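Ribose-phosphate pyrophosphokinase (Thermus thermophilus, PDB 7PN0) probably catalyses the transfer of a diphosphate group from ATP to ribose 5-phosphate, making phosphoribosyl pyrophosphate for nucleotide synthesis. Local coordinates at residues N162-V166 and V209-L215. Numbering follows the deposited sequence.
Sequences NAVVV and VEGKTAL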
ATOM      1  N   ASN A 162     -24.602  15.508  49.187  1.00 35.22           N
ATOM      2  CA  ASN A 162     -25.908  15.979  48.653  1.00 35.52           C
ATOM      3  C   ASN A 162     -25.850  16.117  47.126  1.00 33.00           C
ATOM      4  O   ASN A 162     -26.610  16.955  46.566  1.00 33.67           O
ATOM      5  CB  ASN A 162     -26.291  17.298  49.336  1.00 37.78           C
ATOM      6  CG  ASN A 162     -27.655  17.821  48.940  1.00 38.25           C
ATOM      7  OD1 ASN A 162     -27.842  19.035  48.815  1.00 42.52           O
ATOM      8  ND2 ASN A 162     -28.604  16.923  48.724  1.00 36.91           N
ATOM      9  N   ALA A 163     -25.019  15.303  46.465  1.00 30.71           N
ATOM     10  CA  ALA A 163     -24.753  15.405  45.010  1.00 28.42           C
ATOM     11  C   ALA A 163     -25.424  14.241  44.272  1.00 26.45           C
ATOM     12  O   ALA A 163     -25.596  13.144  44.869  1.00 23.77           O
ATOM     13  CB  ALA A 163     -23.268  15.426  44.766  1.00 30.04           C
ATOM     14  N   VAL A 164     -25.763  14.472  43.005  1.00 25.44           N
ATOM     15  CA  VAL A 164     -26.250  13.408  42.087  1.00 24.32           C
ATOM     16  C   VAL A 164     -25.666  13.679  40.695  1.00 21.71           C
ATOM     17  O   VAL A 164     -25.596  14.829  40.282  1.00 21.45           O
ATOM     18  CB  VAL A 164     -27.786  13.409  42.075  1.00 24.33           C
ATOM     19  CG1 VAL A 164     -28.334  14.755  41.661  1.00 24.10           C
ATOM     20  CG2 VAL A 164     -28.358  12.292  41.212  1.00 26.76           C
ATOM     21  N   VAL A 165     -25.258  12.637  39.994  1.00 23.43           N
ATOM     22  CA  VAL A 165     -24.822  12.760  38.583  1.00 23.77           C
ATOM     23  C   VAL A 165     -26.063  12.601  37.685  1.00 23.66           C
ATOM     24  O   VAL A 165     -26.819  11.623  37.846  1.00 22.61           O
ATOM     25  CB  VAL A 165     -23.697  11.749  38.271  1.00 26.03           C
ATOM     26  CG1 VAL A 165     -23.230  11.849  36.829  1.00 26.42           C
ATOM     27  CG2 VAL A 165     -22.519  11.925  39.213  1.00 29.11           C
ATOM     28  N   VAL A 166     -26.272  13.514  36.752  1.00 20.74           N
ATOM     29  CA  VAL A 166     -27.467  13.495  35.880  1.00 22.98           C
ATOM     30  C   VAL A 166     -26.994  13.322  34.441  1.00 23.42           C
ATOM     31  O   VAL A 166     -26.160  14.136  34.000  1.00 23.64           O
ATOM     32  CB  VAL A 166     -28.281  14.787  36.034  1.00 22.59           C
ATOM     33  CG1 VAL A 166     -29.506  14.767  35.135  1.00 24.06           C
ATOM     34  CG2 VAL A 166     -28.633  15.039  37.496  1.00 22.59           C
ATOM     35  N   VAL A 209     -33.406  14.695  42.023  1.00 30.04           N
ATOM     36  CA  VAL A 209     -32.495  15.876  41.998  1.00 31.99           C
ATOM     37  C   VAL A 209     -32.995  16.987  42.925  1.00 35.56           C
ATOM     38  O   VAL A 209     -32.233  17.952  43.127  1.00 35.12           O
ATOM     39  CB  VAL A 209     -32.319  16.385  40.558  1.00 30.30           C
ATOM     40  CG1 VAL A 209     -31.811  15.269  39.660  1.00 30.98           C
ATOM     41  CG2 VAL A 209     -33.609  16.989  40.020  1.00 29.87           C
ATOM     42  N   GLU A 210     -34.217  16.904  43.457  1.00 37.22           N
ATOM     43  CA  GLU A 210     -34.797  18.076  44.160  1.00 35.26           C
ATOM     44  C   GLU A 210     -33.899  18.408  45.356  1.00 31.79           C
ATOM     45  O   GLU A 210     -33.656  17.502  46.163  1.00 30.88           O
ATOM     46  CB  GLU A 210     -36.242  17.838  44.597  1.00 38.75           C
ATOM     47  CG  GLU A 210     -36.892  19.117  45.095  1.00 43.78           C
ATOM     48  CD  GLU A 210     -38.266  18.931  45.701  1.00 51.59           C
ATOM     49  OE1 GLU A 210     -38.760  19.882  46.337  1.00 56.50           O
ATOM     50  OE2 GLU A 210     -38.830  17.828  45.554  1.00 59.97           O
ATOM     51  N   GLY A 211     -33.424  19.664  45.431  1.00 33.72           N
ATOM     52  CA  GLY A 211     -32.550  20.194  46.502  1.00 33.23           C
ATOM     53  C   GLY A 211     -31.149  19.603  46.474  1.00 34.81           C
ATOM     54  O   GLY A 211     -30.380  19.777  47.471  1.00 33.11           O
ATOM     55  N   LYS A 212     -30.781  18.926  45.380  1.00 32.06           N
ATOM     56  CA  LYS A 212     -29.462  18.244  45.303  1.00 31.08           C
ATOM     57  C   LYS A 212     -28.529  19.096  44.440  1.00 24.91           C
ATOM     58  O   LYS A 212     -29.009  19.926  43.640  1.00 22.06           O
ATOM     59  CB  LYS A 212     -29.589  16.804  44.788  1.00 34.80           C
ATOM     60  CG  LYS A 212     -30.628  15.952  45.515  1.00 42.12           C
ATOM     61  CD  LYS A 212     -30.047  14.913  46.439  1.00 47.99           C
ATOM     62  CE  LYS A 212     -29.764  13.590  45.756  1.00 55.10           C
ATOM     63  NZ  LYS A 212     -29.708  12.465  46.728  1.00 55.50           N
ATOM     64  N   THR A 213     -27.234  18.908  44.645  1.00 24.83           N
ATOM     65  CA  THR A 213     -26.176  19.457  43.771  1.00 24.51           C
ATOM     66  C   THR A 213     -26.048  18.491  42.595  1.00 22.51           C
ATOM     67  O   THR A 213     -25.587  17.383  42.802  1.00 23.04           O
ATOM     68  CB  THR A 213     -24.853  19.624  44.525  1.00 26.38           C
ATOM     69  OG1 THR A 213     -25.155  20.602  45.517  1.00 27.18           O
ATOM     70  CG2 THR A 213     -23.720  20.107  43.645  1.00 25.89           C
ATOM     71  N   ALA A 214     -26.575  18.874  41.442  1.00 24.37           N
ATOM     72  CA  ALA A 214     -26.538  18.037  40.230  1.00 21.95           C
ATOM     73  C   ALA A 214     -25.190  18.257  39.517  1.00 23.65           C
ATOM     74  O   ALA A 214     -24.780  19.429  39.305  1.00 20.46           O
ATOM     75  CB  ALA A 214     -27.693  18.387  39.352  1.00 22.42           C
ATOM     76  N   LEU A 215     -24.555  17.157  39.117  1.00 22.42           N
ATOM     77  CA  LEU A 215     -23.303  17.158  38.337  1.00 21.17           C
ATOM     78  C   LEU A 215     -23.630  16.674  36.911  1.00 20.24           C
ATOM     79  O   LEU A 215     -24.248  15.608  36.787  1.00 19.63           O
ATOM     80  CB  LEU A 215     -22.303  16.229  39.023  1.00 22.73           C
ATOM     81  CG  LEU A 215     -22.096  16.442  40.517  1.00 23.91           C
ATOM     82  CD1 LEU A 215     -20.953  15.580  40.994  1.00 23.35           C
ATOM     83  CD2 LEU A 215     -21.835  17.916  40.824  1.00 26.36           C
TER
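Strands 163-167 and 213-218 are parallel neighbours in the seven-stranded mixed sheet of a PRTase-like domain. The axes of the short strand segments 163-166 and 213-215 cross at 33°. Thr213 N donates a hydrogen bond to Asn162 O (2.8 Å), and Val164 N to Thr213 O (2.9 Å). The hydrogen-bond ladder continues with Leu215 N to Val164 O (2.8 Å) and Val166 N to Leu215 O (2.9 Å).

Val164 and Ala214 share one face. Val164 takes the p rotamer, and its CG1 meets both Val209 CG1 (4.0 Å) and Lys212 CB (3.9 Å). Val166, rotamer t, brings CG2 to Ala214 CB and Val209 CG1, both at 3.9 Å. Leu234 of helix 225-236 packs against Val166, Val209 and Ala214. Ala163, Thr213, Val165 and Leu215 line the other face, where helix 173-183 packs on Val165 and Leu215. There Val165, also t, sets CG2 4.3 Å from Leu215 CB. Thr213 OG1 is hydrogen-bonded to Glu241 OE2 on strand 241-246, the next strand of the sheet.

A type II turn, Val209 to Lys212, leads into strand 213-218. Gly211 suits its positive phi of 69°. The turn places Val209 beside Val164 and Val166, and Lys212 N closes it on Val209 O at 2.9 Å.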